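Local coordinates for similar to sp|P32453 Saccharomyces cerevisiae YNL315c ATP11 (Candida glabrata CBS 138, PDB 2P4F), which probably acts as a mitochondrial chaperone that binds unfolded protein and helps assemble the F1 part of ATP synthase, at residues P98-L102 / A189-T193; L114-E120 / K227-L231; N253-F257 / L293-N299. All coordinates share one frame. Numbering follows the deposited sequence.

Interaction 1. Residues P98-L102 / A189-T193; sequences PYKTL and AGPNT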
# COMPACT_ATOMS: atom_id res chain seq x y z
N PRO A 98 -7.31 13.85 12.35
CA PRO A 98 -6.70 14.60 11.23
C PRO A 98 -6.64 13.79 9.95
O PRO A 98 -6.26 14.35 8.90
CB PRO A 98 -5.26 14.90 11.68
CG PRO A 98 -5.03 13.84 12.72
CD PRO A 98 -6.33 13.48 13.36
N TYR A 99 -6.98 12.51 10.00
CA TYR A 99 -7.05 11.69 8.80
C TYR A 99 -8.51 11.29 8.60
O TYR A 99 -9.27 11.22 9.58
CB TYR A 99 -6.17 10.44 8.89
CG TYR A 99 -6.50 9.63 10.14
CD1 TYR A 99 -7.41 8.58 10.10
CD2 TYR A 99 -5.89 9.94 11.35
CE1 TYR A 99 -7.74 7.83 11.20
CE2 TYR A 99 -6.22 9.19 12.46
CZ TYR A 99 -7.12 8.15 12.40
OH TYR A 99 -7.44 7.41 13.52
N LYS A 100 -8.83 11.03 7.35
CA LYS A 100 -10.19 10.62 7.04
C LYS A 100 -10.34 9.13 7.28
O LYS A 100 -9.44 8.35 6.94
CB LYS A 100 -10.60 10.97 5.60
CG LYS A 100 -10.65 12.50 5.53
CD LYS A 100 -11.45 12.96 4.35
CE LYS A 100 -11.20 14.45 4.17
NZ LYS A 100 -11.14 14.76 2.73
N THR A 101 -11.43 8.74 7.88
CA THR A 101 -11.75 7.34 8.03
C THR A 101 -12.87 6.91 7.09
O THR A 101 -13.39 7.78 6.36
CB THR A 101 -12.16 7.00 9.49
OG1 THR A 101 -13.43 7.59 9.77
CG2 THR A 101 -11.13 7.54 10.47
N LEU A 102 -13.20 5.62 7.12
CA LEU A 102 -14.20 5.17 6.16
C LEU A 102 -15.49 5.96 6.29
O LEU A 102 -16.10 6.28 5.24
CB LEU A 102 -14.43 3.66 6.34
CG LEU A 102 -15.43 3.07 5.33
CD1 LEU A 102 -15.03 3.35 3.87
CD2 LEU A 102 -15.55 1.58 5.55
N ALA A 189 -2.56 4.91 11.30
CA ALA A 189 -3.21 6.15 11.67
C ALA A 189 -4.15 5.87 12.82
O ALA A 189 -4.28 6.63 13.79
CB ALA A 189 -3.98 6.68 10.45
N GLY A 190 -4.84 4.76 12.73
CA GLY A 190 -5.73 4.41 13.83
C GLY A 190 -6.11 2.94 13.75
O GLY A 190 -5.67 2.23 12.84
N PRO A 191 -6.92 2.43 14.67
CA PRO A 191 -7.15 0.99 14.68
C PRO A 191 -7.83 0.51 13.41
O PRO A 191 -7.68 -0.70 13.08
CB PRO A 191 -8.09 0.77 15.88
CG PRO A 191 -8.60 2.10 16.27
CD PRO A 191 -7.63 3.13 15.76
N ASN A 192 -8.56 1.39 12.72
CA ASN A 192 -9.23 0.90 11.51
C ASN A 192 -8.68 1.51 10.22
O ASN A 192 -9.27 1.37 9.13
CB ASN A 192 -10.73 1.26 11.57
CG ASN A 192 -11.39 0.39 12.63
OD1 ASN A 192 -11.34 -0.84 12.50
ND2 ASN A 192 -11.96 1.01 13.65
N THR A 193 -7.52 2.20 10.32
CA THR A 193 -7.06 2.97 9.16
C THR A 193 -5.55 2.89 9.04
O THR A 193 -4.83 3.34 9.94
CB THR A 193 -7.46 4.45 9.31
OG1 THR A 193 -8.82 4.56 9.78
CG2 THR A 193 -7.40 5.21 7.97
O HOH W 1 -6.12 7.28 15.67
O HOH W 2 -11.04 3.93 8.25
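A tyrosine ring lies flat against a methyl group at the end of a beta-strand: Ala-189 CB sits 3.7 Å from the centroid of the Tyr-99 ring and only 3° off its normal, a nearly ideal CH-pi contact. The methyl belongs to a beta-hairpin of the antiparallel sheet, in which strand 179-190 turns into strand 193-200 through a type I turn from Gly-190 to Thr-193. A classic beta bulge marks the last step before the turn, since Ala-189 N and Gly-190 N each donate to Thr-193 O at 3.1 Å, while Thr-193 N returns a bond of 3.1 Å to Gly-190 O. The extended segment 98-102 runs past this hairpin end and leads into helix 102-105. Tyr-99 does most of the work on its side, reaching along the hairpin until its OH is 3.5 Å from Gly-190 CA. A CB on residue 190 would point at the phenol and clash with that oxygen, so the absence of a side chain is what permits the close approach. Further along, Thr-101 CG2 meets Thr-193 OG1 at 3.8 Å, and Lys-100 O lies 3.9 Å from Thr-193 CG2; the same carbonyl accepts from Gln-218 of strand 215-220, which pairs with 193-200, tying the segment to the sheet. Two waters bridge the segments at this surface site. One joins Leu-102 N, Asn-192 O and Thr-193 OG1, while the other lies 2.5 Å from Tyr-99 OH and donates to Ala-189 O at 2.7 Å.

Interaction 2. Residues L114-E120 / K227-L231; sequences LSKQEVE and KDMVL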
# COMPACT_ATOMS: atom_id res chain seq x y z
N LEU A 114 -25.92 -3.38 4.06
CA LEU A 114 -25.64 -3.69 2.65
C LEU A 114 -24.86 -4.99 2.54
O LEU A 114 -24.13 -5.36 3.48
CB LEU A 114 -24.88 -2.55 1.99
CG LEU A 114 -25.71 -1.25 1.88
CD1 LEU A 114 -24.85 -0.21 1.14
CD2 LEU A 114 -27.02 -1.51 1.17
N SER A 115 -24.95 -5.66 1.37
CA SER A 115 -24.12 -6.83 1.14
C SER A 115 -22.70 -6.41 0.81
O SER A 115 -22.41 -5.24 0.52
CB SER A 115 -24.70 -7.62 -0.01
OG SER A 115 -24.51 -6.87 -1.23
N LYS A 116 -21.80 -7.41 0.83
CA LYS A 116 -20.40 -7.12 0.43
C LYS A 116 -20.34 -6.50 -0.96
O LYS A 116 -19.58 -5.55 -1.25
CB LYS A 116 -19.60 -8.43 0.48
CG LYS A 116 -19.44 -9.06 1.86
CD LYS A 116 -18.45 -10.22 1.69
CE LYS A 116 -18.19 -11.08 2.89
NZ LYS A 116 -16.90 -11.82 2.59
N GLN A 117 -21.12 -7.03 -1.90
CA GLN A 117 -21.10 -6.52 -3.29
C GLN A 117 -21.65 -5.10 -3.35
O GLN A 117 -21.10 -4.27 -4.06
CB GLN A 117 -21.90 -7.44 -4.22
CG GLN A 117 -21.99 -6.87 -5.62
CD GLN A 117 -22.39 -7.85 -6.70
OE1 GLN A 117 -21.56 -8.50 -7.33
NE2 GLN A 117 -23.71 -7.92 -6.91
N GLU A 118 -22.73 -4.88 -2.60
CA GLU A 118 -23.30 -3.50 -2.60
C GLU A 118 -22.31 -2.51 -2.03
O GLU A 118 -22.17 -1.42 -2.59
CB GLU A 118 -24.58 -3.51 -1.76
CG GLU A 118 -25.68 -4.25 -2.58
CD GLU A 118 -26.90 -4.59 -1.75
OE1 GLU A 118 -26.88 -4.70 -0.50
OE2 GLU A 118 -27.97 -4.76 -2.39
N VAL A 119 -21.60 -2.86 -0.95
CA VAL A 119 -20.57 -1.95 -0.44
C VAL A 119 -19.48 -1.71 -1.48
O VAL A 119 -19.04 -0.56 -1.68
CB VAL A 119 -19.91 -2.52 0.83
CG1 VAL A 119 -18.71 -1.63 1.27
CG2 VAL A 119 -20.98 -2.60 1.95
N GLU A 120 -19.04 -2.79 -2.15
CA GLU A 120 -18.03 -2.65 -3.21
C GLU A 120 -18.53 -1.74 -4.31
O GLU A 120 -17.76 -0.88 -4.78
CB GLU A 120 -17.60 -4.00 -3.77
CG GLU A 120 -16.58 -3.83 -4.89
CD GLU A 120 -15.90 -5.13 -5.31
OE1 GLU A 120 -16.11 -6.18 -4.66
OE2 GLU A 120 -15.15 -5.13 -6.33
N LYS A 227 -17.56 -8.08 7.67
CA LYS A 227 -17.71 -8.51 6.28
C LYS A 227 -16.43 -9.08 5.69
O LYS A 227 -16.41 -9.40 4.52
CB LYS A 227 -18.14 -7.35 5.39
CG LYS A 227 -19.58 -6.91 5.62
CD LYS A 227 -19.93 -5.69 4.76
CE LYS A 227 -21.41 -5.78 4.40
NZ LYS A 227 -22.18 -5.30 5.59
N ASP A 228 -15.35 -9.18 6.51
CA ASP A 228 -14.09 -9.70 6.00
C ASP A 228 -13.58 -8.96 4.76
O ASP A 228 -12.98 -9.54 3.85
CB ASP A 228 -14.24 -11.21 5.70
CG ASP A 228 -12.88 -11.86 5.53
OD1 ASP A 228 -11.85 -11.47 6.12
OD2 ASP A 228 -12.84 -12.83 4.72
N MET A 229 -13.78 -7.65 4.75
CA MET A 229 -13.43 -6.76 3.65
C MET A 229 -12.58 -5.60 4.08
O MET A 229 -12.85 -5.05 5.15
CB MET A 229 -14.73 -6.11 3.09
CG MET A 229 -15.69 -6.98 2.35
SD MET A 229 -17.13 -5.90 2.02
CE MET A 229 -16.58 -5.16 0.49
N VAL A 230 -11.60 -5.25 3.25
CA VAL A 230 -10.79 -4.03 3.44
C VAL A 230 -11.02 -3.14 2.25
O VAL A 230 -10.93 -3.65 1.10
CB VAL A 230 -9.29 -4.38 3.60
CG1 VAL A 230 -8.43 -3.14 3.61
CG2 VAL A 230 -9.15 -5.22 4.87
N LEU A 231 -11.34 -1.88 2.44
CA LEU A 231 -11.59 -0.96 1.31
C LEU A 231 -10.34 -0.11 1.14
O LEU A 231 -9.84 0.47 2.14
CB LEU A 231 -12.81 -0.09 1.64
CG LEU A 231 -14.14 -0.88 1.69
CD1 LEU A 231 -15.24 0.18 1.79
CD2 LEU A 231 -14.34 -1.77 0.52
O HOH W 3 -14.14 -10.89 1.74
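Lys-227 stretches its side chain across the start of helix 116-126, chi1 m and chi2 t, then bends at chi4 (p) so that NZ makes a weak 2.9 Å hydrogen bond to Leu-114 O. Its CE passes 4.0 Å from Val-119 CG2. Lys-116 runs the other way, m at chi1 and t at every later torsion; this straight chain places CE 2.9 Å from Lys-227 O and lets NZ donate to a water that in turn donates to Asp-228 O. The helix opens with a capping box: Glu-118 N donates to Ser-115 OG at 3.0 Å, and Ser-115 N to Glu-118 OE1 at 2.9 Å. Here the helix packs against a face of the half-barrel sheet, over strand 229-236, next to outermost strand 133-139; the axis of 116-120 runs 10.6 Å from that of 229-231, nearly parallel in N-to-C direction (5°). Asp-228, with positive phi, links helix 224-227 to this strand, and its OD1 accepts from Val-141 N. Met-229 (m, t, p) folds its tip onto the helix, with CE 3.5 Å from Lys-116 O and SD 3.9 Å from Lys-116 CB. Val-119, chi1 t, brings CG1 to 4.2 Å from Met-229 CE and 3.9 Å from Leu-231 CD1.

Interaction 3. Residues N253-F257 / L293-N299; sequences NVQRF and LAQSMEN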
# COMPACT_ATOMS: atom_id res chain seq x y z
N ASN A 253 4.21 -4.59 -6.16
CA ASN A 253 5.46 -5.02 -5.52
C ASN A 253 5.41 -4.83 -4.02
O ASN A 253 6.01 -5.64 -3.28
CB ASN A 253 6.63 -4.27 -6.19
CG ASN A 253 7.44 -5.20 -7.08
OD1 ASN A 253 7.36 -6.44 -7.00
ND2 ASN A 253 8.27 -4.65 -7.95
N VAL A 254 4.71 -3.82 -3.52
CA VAL A 254 4.56 -3.77 -2.05
C VAL A 254 3.91 -5.05 -1.54
O VAL A 254 4.39 -5.62 -0.57
CB VAL A 254 3.71 -2.57 -1.61
CG1 VAL A 254 3.33 -2.63 -0.15
CG2 VAL A 254 4.44 -1.24 -1.89
N GLN A 255 2.86 -5.49 -2.25
CA GLN A 255 2.21 -6.72 -1.83
C GLN A 255 3.16 -7.91 -1.88
O GLN A 255 3.15 -8.80 -1.02
CB GLN A 255 1.01 -6.99 -2.74
CG GLN A 255 -0.08 -5.94 -2.57
CD GLN A 255 -1.29 -6.20 -3.44
OE1 GLN A 255 -2.16 -5.35 -3.58
NE2 GLN A 255 -1.32 -7.41 -4.02
N ARG A 256 4.03 -7.99 -2.89
CA ARG A 256 4.90 -9.16 -3.03
C ARG A 256 5.92 -9.23 -1.91
O ARG A 256 6.24 -10.31 -1.43
CB ARG A 256 5.61 -9.15 -4.40
CG ARG A 256 4.63 -9.39 -5.56
CD ARG A 256 5.29 -9.98 -6.80
NE ARG A 256 6.41 -9.11 -7.24
CZ ARG A 256 7.20 -9.51 -8.23
NH1 ARG A 256 8.21 -8.75 -8.63
NH2 ARG A 256 6.97 -10.68 -8.85
N PHE A 257 6.45 -8.07 -1.50
CA PHE A 257 7.45 -8.05 -0.43
C PHE A 257 6.80 -8.18 0.94
O PHE A 257 7.36 -8.83 1.84
CB PHE A 257 8.30 -6.78 -0.52
CG PHE A 257 9.34 -6.92 -1.64
CD1 PHE A 257 10.60 -7.44 -1.34
CD2 PHE A 257 9.04 -6.53 -2.94
CE1 PHE A 257 11.51 -7.55 -2.39
CE2 PHE A 257 9.94 -6.65 -3.98
CZ PHE A 257 11.20 -7.18 -3.70
N LEU A 293 15.02 -8.79 -7.27
CA LEU A 293 13.82 -9.44 -6.79
C LEU A 293 12.59 -8.60 -7.14
O LEU A 293 11.51 -9.15 -7.33
CB LEU A 293 13.83 -9.66 -5.27
CG LEU A 293 14.80 -10.71 -4.73
CD1 LEU A 293 14.90 -10.59 -3.21
CD2 LEU A 293 14.36 -12.12 -5.04
N ALA A 294 12.73 -7.28 -7.22
CA ALA A 294 11.54 -6.48 -7.58
C ALA A 294 11.19 -6.64 -9.06
O ALA A 294 10.03 -6.50 -9.45
CB ALA A 294 11.85 -5.03 -7.26
N GLN A 295 12.18 -6.91 -9.91
CA GLN A 295 12.00 -7.02 -11.34
C GLN A 295 11.63 -8.44 -11.75
O GLN A 295 11.08 -8.58 -12.85
CB GLN A 295 13.25 -6.62 -12.14
CG GLN A 295 13.61 -5.16 -12.00
CD GLN A 295 14.82 -4.64 -12.74
OE1 GLN A 295 15.71 -5.39 -13.18
NE2 GLN A 295 14.81 -3.32 -12.88
N SER A 296 11.94 -9.44 -10.93
CA SER A 296 11.68 -10.85 -11.23
C SER A 296 10.19 -11.12 -11.35
O SER A 296 9.44 -10.64 -10.47
CB SER A 296 12.20 -11.79 -10.14
OG SER A 296 11.64 -13.07 -10.37
N MET A 297 9.77 -11.87 -12.37
CA MET A 297 8.36 -12.15 -12.55
C MET A 297 7.83 -13.30 -11.71
O MET A 297 6.62 -13.59 -11.69
CB MET A 297 8.12 -12.44 -14.06
CG MET A 297 8.49 -11.15 -14.80
SD MET A 297 7.03 -10.17 -15.18
CE MET A 297 7.17 -8.82 -14.02
N GLU A 298 8.72 -13.99 -11.00
CA GLU A 298 8.28 -15.15 -10.25
C GLU A 298 7.71 -14.71 -8.91
O GLU A 298 8.27 -13.77 -8.34
CB GLU A 298 9.44 -16.11 -10.03
CG GLU A 298 10.04 -16.55 -11.36
CD GLU A 298 11.03 -17.66 -11.06
OE1 GLU A 298 12.19 -17.29 -10.76
OE2 GLU A 298 10.61 -18.83 -11.10
N ASN A 299 6.67 -15.46 -8.53
CA ASN A 299 5.99 -15.14 -7.27
C ASN A 299 6.23 -16.20 -6.21
O ASN A 299 6.91 -17.21 -6.48
CB ASN A 299 4.47 -14.98 -7.49
CG ASN A 299 4.18 -13.95 -8.56
OD1 ASN A 299 3.40 -14.18 -9.50
ND2 ASN A 299 4.80 -12.80 -8.45
OXT ASN A 299 5.69 -15.99 -5.11
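Arg-256 and Asn-253, one turn apart on helix 244-257, together bind the last turn of helix 287-295 and the backbone just after it. Asn-253 uses both ends of its amide: ND2 donates to Ala-294 O at 3.0 Å, while OD1 accepts from Arg-256 NE at 2.8 Å and from Arg-256 NH1 at 3.0 Å. That bracing orients the guanidinium, whose two terminal nitrogens converge on one carbonyl, NH1 donating to Ser-296 O at 2.9 Å and NH2 donating to Ser-296 O at 3.0 Å. Arg-256 thus holds the main chain where it first leaves helical geometry. Nearby, Ser-296 OG accepts from Glu-298 N at 3.1 Å, an ST turn that bends the C-terminal tail. Although Arg-256 NH2 lies 3.4 Å from Glu-298 O, the angle is poor; Arg-271 serves that carbonyl instead, as well as Leu-293 O. The terminal carboxylate of Asn-299 is bonded by Ser-263 and Thr-265. Beside the polar groups, Phe-257 CZ packs 3.9 Å from Leu-293 CB and Phe-257 CE2 4.1 Å from Ala-294 CB. The contact therefore joins helices 244-257 and 287-295 beside helix 266-280, with Phe-257 and Asn-253 resting on Leu-159 and Ala-294 on Pro-160 of outermost strand 156-162.

All three contacts are built around one six-stranded antiparallel sheet. Interactions 1 and 2 have centres 18 Å apart and alternate along the chain, so the N-terminal region is fastened first to the hairpin turn after strand 179-190 and then to strand 229-236; they touch where Leu-102 CD1 packs 3.8 Å from Leu-231 CD1. Interaction 3 follows in sequence and lies about 28 Å from each, centre to centre, across the chain's centre from interaction 1. Helix 244-257 comes directly after strand 229-236, yet its contact reaches strand 156-162, at the far edge of the sheet from 133-139, the neighbour of 229-236. N-terminal and C-terminal elements are thereby anchored at different parts of the half barrel.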